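PDB 3FG2: putative rubredoxin reductase from Rhodopseudomonas palustris, which probably uses FAD to pass electrons from NADH to a ferredoxin of the CYP199A2 cytochrome system. Local coordinates for residues Phe338-Ile343 with Val387-Ala392; Val342-Val347 with Ser353-Lys358. All coordinates share one frame; numbering follows the deposited sequence.

Overall arrangement
Both contacts lie in the C-terminal reductase domain, away from the annotated FAD sites, and both start from strand 340-344, one of the two outermost strands of a five-stranded antiparallel sheet. Following the chain, contact 2 closes first: after the corner at G345 the chain returns within a few residues, and 342-347 pairs with 353-358 as a beta hairpin. The chain then runs on through strand 361-368 and helix 371-380 before 387-392 comes back to pack against 338-343, closing contact 1. The short hairpin thus nests inside the wider loop. V342 takes part in both contacts, whose centres are about 6 Å apart, and Y357 of contact 2 also joins the two.

Contact 1. Residues Phe338-Ile343 with Val387-Ala392; sequences FDQVVI and VTPEQA
P389, the first residue of a short helix, presses its ring against two side chains of the edge strand, Q340 and V342, which both point toward it; the intervening V341 points away. Contact with V342 is tight: CG2 of V342 comes within 3.5 Å of P389 CB, closer than carbons usually pack, and the two side chains cross at about a right angle. The other branch of V342, CG1, lies 3.5 Å from P389 O and reaches past the proline to A392 CB at 4.1 Å, so the valine spans the first turn of the helix. Q340 crosses the proline, also at about a right angle, with its whole amide: OE1 is nearest, 3.4 Å from P389 CG, and NE2 lies 3.8 Å from P389 CB. Its CG is anti to the backbone N (chi1 171°) and the chain beyond stays extended, which carries the amide out to the ring.

Behind this first shell, T388 caps the helix start: its OG1 accepts from Q391 N at 3.0 Å, while A392 N bonds to T388 O. On the strand side, D339 and Q340 both face Y357 in a classic beta bulge. Strand 351-358 lies alongside, with P389 and A392 touching Y357 and A392 also meeting F355; V341 and I343, from the other face of the edge strand, reach E185 of helix 184-196.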
ATOM      1  N   PHE A 338       9.454  -3.962 -18.508  1.00 21.63           N
ATOM      2  CA  PHE A 338      10.490  -4.996 -18.536  1.00 20.03           C
ATOM      3  C   PHE A 338      10.499  -5.700 -19.890  1.00 21.35           C
ATOM      4  O   PHE A 338       9.432  -6.016 -20.437  1.00 20.12           O
ATOM      5  CB  PHE A 338      10.228  -6.030 -17.435  1.00 18.73           C
ATOM      6  CG  PHE A 338       8.979  -6.848 -17.653  1.00 18.28           C
ATOM      7  CD1 PHE A 338       9.034  -8.063 -18.335  1.00 17.79           C
ATOM      8  CD2 PHE A 338       7.745  -6.395 -17.188  1.00 17.94           C
ATOM      9  CE1 PHE A 338       7.880  -8.815 -18.554  1.00 19.26           C
ATOM     10  CE2 PHE A 338       6.579  -7.139 -17.401  1.00 17.98           C
ATOM     11  CZ  PHE A 338       6.645  -8.351 -18.084  1.00 18.10           C
ATOM     12  N   ASP A 339      11.694  -5.944 -20.432  1.00 21.10           N
ATOM     13  CA  ASP A 339      11.808  -6.635 -21.714  1.00 22.09           C
ATOM     14  C   ASP A 339      12.716  -7.866 -21.619  1.00 22.09           C
ATOM     15  O   ASP A 339      12.950  -8.560 -22.609  1.00 22.94           O
ATOM     16  CB  ASP A 339      12.307  -5.688 -22.820  1.00 22.68           C
ATOM     17  CG  ASP A 339      13.647  -5.054 -22.504  1.00 25.80           C
ATOM     18  OD1 ASP A 339      14.434  -5.650 -21.732  1.00 27.56           O
ATOM     19  OD2 ASP A 339      13.924  -3.964 -23.048  1.00 24.76           O
ATOM     20  N   GLN A 340      13.217  -8.138 -20.421  1.00 21.56           N
ATOM     21  CA  GLN A 340      14.073  -9.296 -20.203  1.00 22.15           C
ATOM     22  C   GLN A 340      14.108  -9.655 -18.725  1.00 22.75           C
ATOM     23  O   GLN A 340      14.366  -8.798 -17.877  1.00 21.11           O
ATOM     24  CB  GLN A 340      15.487  -9.010 -20.703  1.00 25.14           C
ATOM     25  CG  GLN A 340      16.515 -10.066 -20.324  1.00 26.75           C
ATOM     26  CD  GLN A 340      17.887  -9.776 -20.912  1.00 30.41           C
ATOM     27  OE1 GLN A 340      18.345  -8.624 -20.926  1.00 32.77           O
ATOM     28  NE2 GLN A 340      18.556 -10.820 -21.391  1.00 27.75           N
ATOM     29  N   VAL A 341      13.842 -10.925 -18.423  1.00 22.72           N
ATOM     30  CA  VAL A 341      13.848 -11.399 -17.041  1.00 22.25           C
ATOM     31  C   VAL A 341      14.755 -12.610 -16.870  1.00 22.83           C
ATOM     32  O   VAL A 341      14.650 -13.584 -17.605  1.00 23.82           O
ATOM     33  CB  VAL A 341      12.423 -11.772 -16.567  1.00 22.45           C
ATOM     34  CG1 VAL A 341      12.462 -12.299 -15.122  1.00 20.81           C
ATOM     35  CG2 VAL A 341      11.520 -10.560 -16.660  1.00 20.10           C
ATOM     36  N   VAL A 342      15.649 -12.535 -15.891  1.00 23.32           N
ATOM     37  CA  VAL A 342      16.583 -13.618 -15.602  1.00 22.72           C
ATOM     38  C   VAL A 342      16.287 -14.186 -14.220  1.00 22.29           C
ATOM     39  O   VAL A 342      16.064 -13.440 -13.270  1.00 20.50           O
ATOM     40  CB  VAL A 342      18.047 -13.118 -15.607  1.00 23.02           C
ATOM     41  CG1 VAL A 342      18.971 -14.222 -15.139  1.00 23.72           C
ATOM     42  CG2 VAL A 342      18.441 -12.648 -17.000  1.00 24.00           C
ATOM     43  N   ILE A 343      16.289 -15.507 -14.110  1.00 22.76           N
ATOM     44  CA  ILE A 343      16.035 -16.150 -12.829  1.00 22.97           C
ATOM     45  C   ILE A 343      17.344 -16.483 -12.126  1.00 23.99           C
ATOM     46  O   ILE A 343      18.243 -17.075 -12.723  1.00 25.90           O
ATOM     47  CB  ILE A 343      15.248 -17.479 -12.996  1.00 22.35           C
ATOM     48  CG1 ILE A 343      13.828 -17.202 -13.498  1.00 20.75           C
ATOM     49  CG2 ILE A 343      15.224 -18.241 -11.669  1.00 22.20           C
ATOM     50  CD1 ILE A 343      12.993 -16.384 -12.549  1.00 21.44           C
ATOM     51  N   VAL A 387      23.995  -5.030 -13.258  1.00 26.63           N
ATOM     52  CA  VAL A 387      24.692  -6.300 -13.351  1.00 27.33           C
ATOM     53  C   VAL A 387      24.109  -6.932 -14.596  1.00 28.10           C
ATOM     54  O   VAL A 387      22.911  -6.813 -14.839  1.00 28.85           O
ATOM     55  CB  VAL A 387      24.431  -7.183 -12.112  1.00 27.24           C
ATOM     56  CG1 VAL A 387      24.574  -8.642 -12.467  1.00 29.59           C
ATOM     57  CG2 VAL A 387      25.441  -6.838 -11.022  1.00 28.63           C
ATOM     58  N   THR A 388      24.938  -7.590 -15.395  1.00 29.26           N
ATOM     59  CA  THR A 388      24.438  -8.191 -16.623  1.00 31.43           C
ATOM     60  C   THR A 388      23.538  -9.384 -16.340  1.00 33.29           C
ATOM     61  O   THR A 388      23.628  -9.998 -15.278  1.00 32.78           O
ATOM     62  CB  THR A 388      25.587  -8.657 -17.538  1.00 31.12           C
ATOM     63  OG1 THR A 388      26.131  -9.886 -17.041  1.00 30.55           O
ATOM     64  CG2 THR A 388      26.680  -7.586 -17.601  1.00 30.40           C
ATOM     65  N   PRO A 389      22.645  -9.716 -17.289  1.00 34.44           N
ATOM     66  CA  PRO A 389      21.710 -10.843 -17.173  1.00 34.46           C
ATOM     67  C   PRO A 389      22.498 -12.132 -16.995  1.00 33.79           C
ATOM     68  O   PRO A 389      22.061 -13.060 -16.316  1.00 33.04           O
ATOM     69  CB  PRO A 389      20.970 -10.819 -18.510  1.00 34.78           C
ATOM     70  CG  PRO A 389      20.983  -9.365 -18.879  1.00 36.52           C
ATOM     71  CD  PRO A 389      22.396  -8.956 -18.529  1.00 35.87           C
ATOM     72  N   GLU A 390      23.668 -12.174 -17.625  1.00 33.76           N
ATOM     73  CA  GLU A 390      24.544 -13.333 -17.555  1.00 33.58           C
ATOM     74  C   GLU A 390      25.062 -13.493 -16.127  1.00 30.97           C
ATOM     75  O   GLU A 390      25.102 -14.594 -15.585  1.00 31.00           O
ATOM     76  CB  GLU A 390      25.723 -13.163 -18.522  1.00 34.99           C
ATOM     77  CG  GLU A 390      25.351 -13.075 -20.014  1.00 39.04           C
ATOM     78  CD  GLU A 390      24.612 -11.793 -20.399  1.00 40.96           C
ATOM     79  OE1 GLU A 390      25.083 -10.687 -20.043  1.00 41.24           O
ATOM     80  OE2 GLU A 390      23.566 -11.891 -21.082  1.00 42.64           O
ATOM     81  N   GLN A 391      25.452 -12.381 -15.519  1.00 28.21           N
ATOM     82  CA  GLN A 391      25.965 -12.402 -14.158  1.00 27.45           C
ATOM     83  C   GLN A 391      24.880 -12.736 -13.132  1.00 26.47           C
ATOM     84  O   GLN A 391      25.122 -13.458 -12.163  1.00 25.77           O
ATOM     85  CB  GLN A 391      26.585 -11.045 -13.830  1.00 28.44           C
ATOM     86  CG  GLN A 391      27.812 -10.726 -14.658  1.00 30.12           C
ATOM     87  CD  GLN A 391      28.314  -9.311 -14.449  1.00 30.76           C
ATOM     88  OE1 GLN A 391      29.482  -9.019 -14.697  1.00 33.38           O
ATOM     89  NE2 GLN A 391      27.435  -8.423 -14.005  1.00 28.50           N
ATOM     90  N   ALA A 392      23.684 -12.206 -13.351  1.00 24.10           N
ATOM     91  CA  ALA A 392      22.563 -12.431 -12.452  1.00 23.74           C
ATOM     92  C   ALA A 392      22.229 -13.905 -12.311  1.00 23.78           C
ATOM     93  O   ALA A 392      21.903 -14.370 -11.224  1.00 22.78           O
ATOM     94  CB  ALA A 392      21.337 -11.670 -12.948  1.00 22.31           C
TER

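Contact 2. Residues Val342-Val347 with Ser353-Lys358; sequences VIRGSV and SAFCYK
R344 runs its CB and CD obliquely against the F355 ring, each 3.8 Å from F355 CE1. The arginine leaves the backbone with CG opposite its own N (chi1 178°), and the chain runs straight until it bends at chi3, leaving the guanidinium plane 42° from that of the ring. Beyond the ring the guanidinium makes weak hydrogen bonds, NE to A392 O and NH2 to F397 O, linking the strand to helix 389-393 and to the loop that follows it. F355 is packed further by D373 and F376 of helix 371-380.

Beneath these side chains the backbones form an antiparallel beta hairpin at the edge of the domain's sheet. V342 and F355 make a hydrogen-bonded pair, with V342 N to F355 O at 2.9 Å and F355 N to V342 O at 2.7 Å; the second lies in the carbonyl plane. Two residues on, R344 N to S353 O (2.8 Å) and S353 N to R344 O (2.7 Å) repeat the pattern, both in plane, although the last is the most bent, 152° at the hydrogen. Between them sits the non-hydrogen-bonded pair I343 and A354, on the opposite face, where I343 CD1 approaches A354 CB to 4.3 Å. CA-H...O contacts from A354 and I343 supplement the ladder.

S353 lies on the face of R344 and F355, and its OG is hydrogen-bonded to D373 and S367. Further along that face, V342 CG2 touches Y357 CE1 at 4.2 Å, while the hydroxyl of Y357 is hydrogen-bonded to V387 O.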
ATOM      1  N   VAL A 342      15.649 -12.535 -15.891  1.00 23.32           N
ATOM      2  CA  VAL A 342      16.583 -13.618 -15.602  1.00 22.72           C
ATOM      3  C   VAL A 342      16.287 -14.186 -14.220  1.00 22.29           C
ATOM      4  O   VAL A 342      16.064 -13.440 -13.270  1.00 20.50           O
ATOM      5  CB  VAL A 342      18.047 -13.118 -15.607  1.00 23.02           C
ATOM      6  CG1 VAL A 342      18.971 -14.222 -15.139  1.00 23.72           C
ATOM      7  CG2 VAL A 342      18.441 -12.648 -17.000  1.00 24.00           C
ATOM      8  N   ILE A 343      16.289 -15.507 -14.110  1.00 22.76           N
ATOM      9  CA  ILE A 343      16.035 -16.150 -12.829  1.00 22.97           C
ATOM     10  C   ILE A 343      17.344 -16.483 -12.126  1.00 23.99           C
ATOM     11  O   ILE A 343      18.243 -17.075 -12.723  1.00 25.90           O
ATOM     12  CB  ILE A 343      15.248 -17.479 -12.996  1.00 22.35           C
ATOM     13  CG1 ILE A 343      13.828 -17.202 -13.498  1.00 20.75           C
ATOM     14  CG2 ILE A 343      15.224 -18.241 -11.669  1.00 22.20           C
ATOM     15  CD1 ILE A 343      12.993 -16.384 -12.549  1.00 21.44           C
ATOM     16  N   ARG A 344      17.461 -16.091 -10.862  1.00 24.79           N
ATOM     17  CA  ARG A 344      18.650 -16.419 -10.087  1.00 24.78           C
ATOM     18  C   ARG A 344      18.141 -17.303  -8.967  1.00 26.06           C
ATOM     19  O   ARG A 344      17.171 -16.950  -8.289  1.00 25.26           O
ATOM     20  CB  ARG A 344      19.316 -15.178  -9.489  1.00 24.27           C
ATOM     21  CG  ARG A 344      20.545 -15.509  -8.631  1.00 22.76           C
ATOM     22  CD  ARG A 344      21.234 -14.249  -8.128  1.00 25.56           C
ATOM     23  NE  ARG A 344      22.630 -14.187  -8.558  1.00 30.72           N
ATOM     24  CZ  ARG A 344      23.650 -14.662  -7.857  1.00 29.88           C
ATOM     25  NH1 ARG A 344      23.430 -15.228  -6.682  1.00 35.66           N
ATOM     26  NH2 ARG A 344      24.883 -14.586  -8.336  1.00 29.95           N
ATOM     27  N   GLY A 345      18.791 -18.448  -8.776  1.00 25.26           N
ATOM     28  CA  GLY A 345      18.368 -19.363  -7.737  1.00 26.14           C
ATOM     29  C   GLY A 345      17.489 -20.441  -8.334  1.00 27.51           C
ATOM     30  O   GLY A 345      17.603 -20.751  -9.518  1.00 26.78           O
ATOM     31  N   SER A 346      16.592 -20.999  -7.529  1.00 29.41           N
ATOM     32  CA  SER A 346      15.716 -22.065  -8.006  1.00 29.85           C
ATOM     33  C   SER A 346      14.264 -21.922  -7.595  1.00 29.12           C
ATOM     34  O   SER A 346      13.955 -21.769  -6.415  1.00 30.46           O
ATOM     35  CB  SER A 346      16.223 -23.421  -7.516  1.00 29.71           C
ATOM     36  OG  SER A 346      15.231 -24.416  -7.711  1.00 30.64           O
ATOM     37  N   VAL A 347      13.376 -21.998  -8.580  1.00 28.85           N
ATOM     38  CA  VAL A 347      11.948 -21.897  -8.325  1.00 29.26           C
ATOM     39  C   VAL A 347      11.520 -23.136  -7.549  1.00 30.92           C
ATOM     40  O   VAL A 347      10.734 -23.050  -6.598  1.00 29.78           O
ATOM     41  CB  VAL A 347      11.156 -21.826  -9.640  1.00 28.09           C
ATOM     42  CG1 VAL A 347       9.670 -21.688  -9.351  1.00 28.12           C
ATOM     43  CG2 VAL A 347      11.641 -20.655 -10.466  1.00 27.86           C
ATOM     44  N   SER A 353      15.148 -15.308  -7.429  1.00 21.34           N
ATOM     45  CA  SER A 353      14.850 -13.918  -7.721  1.00 22.44           C
ATOM     46  C   SER A 353      14.688 -13.728  -9.226  1.00 22.52           C
ATOM     47  O   SER A 353      15.285 -14.450 -10.034  1.00 22.37           O
ATOM     48  CB  SER A 353      15.973 -13.006  -7.205  1.00 21.58           C
ATOM     49  OG  SER A 353      16.094 -13.076  -5.794  1.00 22.18           O
ATOM     50  N   ALA A 354      13.860 -12.767  -9.599  1.00 20.90           N
ATOM     51  CA  ALA A 354      13.664 -12.463 -10.999  1.00 19.94           C
ATOM     52  C   ALA A 354      14.350 -11.121 -11.224  1.00 21.29           C
ATOM     53  O   ALA A 354      13.897 -10.086 -10.718  1.00 20.57           O
ATOM     54  CB  ALA A 354      12.184 -12.365 -11.319  1.00 19.20           C
ATOM     55  N   PHE A 355      15.467 -11.141 -11.948  1.00 20.57           N
ATOM     56  CA  PHE A 355      16.179  -9.908 -12.242  1.00 20.54           C
ATOM     57  C   PHE A 355      15.539  -9.343 -13.496  1.00 20.48           C
ATOM     58  O   PHE A 355      15.629  -9.922 -14.576  1.00 21.23           O
ATOM     59  CB  PHE A 355      17.676 -10.179 -12.453  1.00 21.55           C
ATOM     60  CG  PHE A 355      18.442 -10.357 -11.175  1.00 20.84           C
ATOM     61  CD1 PHE A 355      18.045 -11.304 -10.235  1.00 20.45           C
ATOM     62  CD2 PHE A 355      19.563  -9.579 -10.909  1.00 23.03           C
ATOM     63  CE1 PHE A 355      18.749 -11.473  -9.050  1.00 20.12           C
ATOM     64  CE2 PHE A 355      20.279  -9.737  -9.723  1.00 21.70           C
ATOM     65  CZ  PHE A 355      19.868 -10.689  -8.791  1.00 22.46           C
ATOM     66  N   CYS A 356      14.872  -8.210 -13.345  1.00 21.83           N
ATOM     67  CA  CYS A 356      14.185  -7.601 -14.466  1.00 19.59           C
ATOM     68  C   CYS A 356      15.011  -6.516 -15.121  1.00 19.43           C
ATOM     69  O   CYS A 356      15.541  -5.624 -14.445  1.00 17.37           O
ATOM     70  CB  CYS A 356      12.859  -7.025 -13.989  1.00 20.13           C
ATOM     71  SG  CYS A 356      11.947  -8.188 -12.977  1.00 22.73           S
ATOM     72  N   TYR A 357      15.098  -6.597 -16.445  1.00 18.14           N
ATOM     73  CA  TYR A 357      15.846  -5.632 -17.236  1.00 17.92           C
ATOM     74  C   TYR A 357      14.997  -4.923 -18.281  1.00 18.34           C
ATOM     75  O   TYR A 357      13.926  -5.399 -18.677  1.00 16.96           O
ATOM     76  CB  TYR A 357      16.989  -6.317 -17.975  1.00 18.29           C
ATOM     77  CG  TYR A 357      18.035  -6.931 -17.093  1.00 20.25           C
ATOM     78  CD1 TYR A 357      17.774  -8.096 -16.373  1.00 20.18           C
ATOM     79  CD2 TYR A 357      19.302  -6.357 -16.989  1.00 21.69           C
ATOM     80  CE1 TYR A 357      18.746  -8.677 -15.574  1.00 21.74           C
ATOM     81  CE2 TYR A 357      20.283  -6.930 -16.189  1.00 23.76           C
ATOM     82  CZ  TYR A 357      20.000  -8.091 -15.487  1.00 22.98           C
ATOM     83  OH  TYR A 357      20.976  -8.669 -14.710  1.00 26.25           O
ATOM     84  N   LYS A 358      15.506  -3.781 -18.730  1.00 19.79           N
ATOM     85  CA  LYS A 358      14.877  -2.991 -19.779  1.00 20.53           C
ATOM     86  C   LYS A 358      16.026  -2.325 -20.528  1.00 19.77           C
ATOM     87  O   LYS A 358      16.802  -1.572 -19.942  1.00 20.65           O
ATOM     88  CB  LYS A 358      13.944  -1.933 -19.199  1.00 21.85           C
ATOM     89  CG  LYS A 358      13.249  -1.118 -20.280  1.00 24.28           C
ATOM     90  CD  LYS A 358      12.208  -0.164 -19.710  1.00 25.20           C
ATOM     91  CE  LYS A 358      12.840   0.912 -18.860  1.00 26.96           C
ATOM     92  NZ  LYS A 358      11.818   1.880 -18.364  1.00 31.63           N
TER